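Local coordinates for mandelate racemase/muconate lactonizing enzyme (Roseovarius nubinhibens, PDB 2QDD), which is an enolase-superfamily enzyme of unassigned reaction that binds magnesium and probably acts on a carboxylate substrate, at residues L60-P65 with K267-G272. Residues are numbered along the deposited sequence; the frame is centred on the assembly and turned at random.
Sequences LPAHGP and KPNRVG
The carboxamide of Asn-269 turns its carbonyl end, not a face, toward Ala-62, with OD1 4.5 Å from the methyl CB, while the guanidinium of Arg-270 leaves Leu-60 to the aliphatic part of its own chain. This is the domain junction of the enolase superfamily: segment 60-65, a loop of the N-terminal capping domain running into helix 64-78, meets the short helix 268-271 that follows the sixth strand of the C-terminal barrel. The guanidinium is gripped from beyond the two segments: NH2 forms a salt bridge with the magnesium ligand Asp-243 and a hydrogen bond to Lys-265 O, and NH1 binds Leu-246 O. Lys-267 NZ also forms a salt bridge with Asp-243 and is hydrogen-bonded to Tyr-59 OH, so the contact borders the metal site. With CG of Arg-270 anti to the backbone N (chi1 180°) and the chain bent at chi3 (35°), CB, CG and CD form an apolar flank toward Leu-60, and the guanidinium bends away beyond it. Across it the isobutyl group of Leu-60 lies obliquely. The two segments meet by van der Waals packing alone, with no hydrogen bond between them. Pro-61 centres an inverse gamma turn, closed by a weak bond from Ala-62 N to Leu-60 O (2.7 Å). Leu-60 CD1 lies against CB, CG and CD of Arg-270, closest to CB (3.9 Å), and Leu-60 CD2 meets Arg-270 CD (4.0 Å).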
ATOM      1  N   LEU A  60      -3.432  32.006   9.998  1.00 24.86           N
ATOM      2  CA  LEU A  60      -3.017  31.372   8.754  1.00 27.17           C
ATOM      3  C   LEU A  60      -1.757  32.102   8.258  1.00 29.60           C
ATOM      4  O   LEU A  60      -1.423  33.166   8.791  1.00 25.94           O
ATOM      5  CB  LEU A  60      -4.142  31.485   7.711  1.00 26.74           C
ATOM      6  CG  LEU A  60      -5.327  30.523   7.811  1.00 24.48           C
ATOM      7  CD1 LEU A  60      -6.378  30.890   6.792  1.00 23.32           C
ATOM      8  CD2 LEU A  60      -4.929  29.052   7.684  1.00 24.47           C
ATOM      9  N   PRO A  61      -1.038  31.534   7.256  1.00 31.50           N
ATOM     10  CA  PRO A  61       0.025  32.297   6.581  1.00 29.49           C
ATOM     11  C   PRO A  61      -0.473  33.522   5.818  1.00 27.62           C
ATOM     12  O   PRO A  61      -0.534  33.511   4.583  1.00 32.21           O
ATOM     13  CB  PRO A  61       0.638  31.276   5.615  1.00 29.97           C
ATOM     14  CG  PRO A  61       0.231  29.958   6.142  1.00 34.54           C
ATOM     15  CD  PRO A  61      -1.116  30.160   6.731  1.00 26.20           C
ATOM     16  N   ALA A  62      -0.796  34.572   6.569  1.00 26.10           N
ATOM     17  CA  ALA A  62      -1.508  35.741   6.065  1.00 24.91           C
ATOM     18  C   ALA A  62      -1.414  36.869   7.086  1.00 22.96           C
ATOM     19  O   ALA A  62      -1.553  36.638   8.284  1.00 28.28           O
ATOM     20  CB  ALA A  62      -2.965  35.400   5.807  1.00 23.91           C
ATOM     21  N   HIS A  63      -1.176  38.082   6.597  1.00 24.10           N
ATOM     22  CA  HIS A  63      -1.195  39.295   7.413  1.00 23.11           C
ATOM     23  C   HIS A  63      -1.488  40.521   6.559  1.00 26.20           C
ATOM     24  O   HIS A  63      -1.091  40.582   5.387  1.00 31.12           O
ATOM     25  CB  HIS A  63       0.105  39.476   8.223  1.00 26.47           C
ATOM     26  CG  HIS A  63       1.350  39.611   7.395  1.00 30.95           C
ATOM     27  ND1 HIS A  63       2.355  40.497   7.720  1.00 33.13           N
ATOM     28  CD2 HIS A  63       1.766  38.966   6.278  1.00 27.52           C
ATOM     29  CE1 HIS A  63       3.329  40.403   6.832  1.00 32.90           C
ATOM     30  NE2 HIS A  63       2.999  39.479   5.949  1.00 30.59           N
ATOM     31  N   GLY A  64      -2.210  41.474   7.152  1.00 27.65           N
ATOM     32  CA  GLY A  64      -2.518  42.776   6.544  1.00 24.21           C
ATOM     33  C   GLY A  64      -1.398  43.522   5.827  1.00 26.63           C
ATOM     34  O   GLY A  64      -1.542  43.836   4.641  1.00 26.54           O
ATOM     35  N   PRO A  65      -0.280  43.819   6.529  1.00 25.05           N
ATOM     36  CA  PRO A  65       0.842  44.483   5.850  1.00 29.27           C
ATOM     37  C   PRO A  65       1.433  43.686   4.683  1.00 29.59           C
ATOM     38  O   PRO A  65       1.846  44.278   3.684  1.00 31.45           O
ATOM     39  CB  PRO A  65       1.879  44.664   6.966  1.00 29.07           C
ATOM     40  CG  PRO A  65       1.103  44.581   8.233  1.00 27.64           C
ATOM     41  CD  PRO A  65       0.007  43.608   7.962  1.00 23.16           C
ATOM     42  N   LYS A 267     -12.417  28.403   2.177  1.00 28.83           N
ATOM     43  CA  LYS A 267     -12.285  29.816   2.498  1.00 26.59           C
ATOM     44  C   LYS A 267     -11.394  30.483   1.461  1.00 26.83           C
ATOM     45  O   LYS A 267     -10.209  30.169   1.390  1.00 31.54           O
ATOM     46  CB  LYS A 267     -11.699  29.999   3.904  1.00 26.81           C
ATOM     47  CG  LYS A 267     -12.580  29.448   5.010  1.00 24.95           C
ATOM     48  CD  LYS A 267     -12.063  29.812   6.362  1.00 26.44           C
ATOM     49  CE  LYS A 267     -12.654  28.886   7.398  1.00 30.76           C
ATOM     50  NZ  LYS A 267     -12.095  29.191   8.741  1.00 38.51           N
ATOM     51  N   PRO A 268     -11.963  31.398   0.652  1.00 29.85           N
ATOM     52  CA  PRO A 268     -11.266  32.066  -0.454  1.00 29.53           C
ATOM     53  C   PRO A 268      -9.917  32.701  -0.083  1.00 28.18           C
ATOM     54  O   PRO A 268      -8.963  32.584  -0.852  1.00 29.10           O
ATOM     55  CB  PRO A 268     -12.261  33.145  -0.895  1.00 30.19           C
ATOM     56  CG  PRO A 268     -13.583  32.605  -0.525  1.00 31.80           C
ATOM     57  CD  PRO A 268     -13.368  31.842   0.750  1.00 30.38           C
ATOM     58  N   ASN A 269      -9.838  33.340   1.086  1.00 27.97           N
ATOM     59  CA  ASN A 269      -8.581  33.924   1.556  1.00 29.84           C
ATOM     60  C   ASN A 269      -7.490  32.911   1.920  1.00 26.57           C
ATOM     61  O   ASN A 269      -6.309  33.240   1.895  1.00 34.78           O
ATOM     62  CB  ASN A 269      -8.812  34.922   2.698  1.00 29.18           C
ATOM     63  CG  ASN A 269      -7.713  35.995   2.776  1.00 33.31           C
ATOM     64  OD1 ASN A 269      -6.824  35.928   3.622  1.00 30.10           O
ATOM     65  ND2 ASN A 269      -7.774  36.977   1.884  1.00 22.23           N
ATOM     66  N   ARG A 270      -7.885  31.683   2.248  1.00 28.69           N
ATOM     67  CA  ARG A 270      -6.932  30.580   2.393  1.00 22.17           C
ATOM     68  C   ARG A 270      -6.484  29.983   1.048  1.00 24.32           C
ATOM     69  O   ARG A 270      -5.302  29.678   0.865  1.00 21.95           O
ATOM     70  CB  ARG A 270      -7.482  29.498   3.328  1.00 23.37           C
ATOM     71  CG  ARG A 270      -6.555  28.302   3.534  1.00 18.98           C
ATOM     72  CD  ARG A 270      -6.985  27.362   4.672  1.00 22.71           C
ATOM     73  NE  ARG A 270      -8.435  27.201   4.837  1.00 28.65           N
ATOM     74  CZ  ARG A 270      -9.228  26.451   4.069  1.00 27.90           C
ATOM     75  NH1 ARG A 270      -8.746  25.778   3.035  1.00 26.85           N
ATOM     76  NH2 ARG A 270     -10.525  26.377   4.342  1.00 27.41           N
ATOM     77  N   VAL A 271      -7.417  29.831   0.110  1.00 24.01           N
ATOM     78  CA  VAL A 271      -7.139  29.095  -1.132  1.00 22.34           C
ATOM     79  C   VAL A 271      -6.788  29.963  -2.339  1.00 24.89           C
ATOM     80  O   VAL A 271      -6.323  29.447  -3.360  1.00 30.29           O
ATOM     81  CB  VAL A 271      -8.260  28.074  -1.489  1.00 23.56           C
ATOM     82  CG1 VAL A 271      -8.512  27.127  -0.318  1.00 18.24           C
ATOM     83  CG2 VAL A 271      -9.553  28.786  -1.898  1.00 21.62           C
ATOM     84  N   GLY A 272      -7.014  31.273  -2.231  1.00 26.08           N
ATOM     85  CA  GLY A 272      -6.554  32.214  -3.250  1.00 20.77           C
ATOM     86  C   GLY A 272      -7.613  32.748  -4.184  1.00 27.60           C
ATOM     87  O   GLY A 272      -7.314  33.131  -5.317  1.00 25.61           O
TER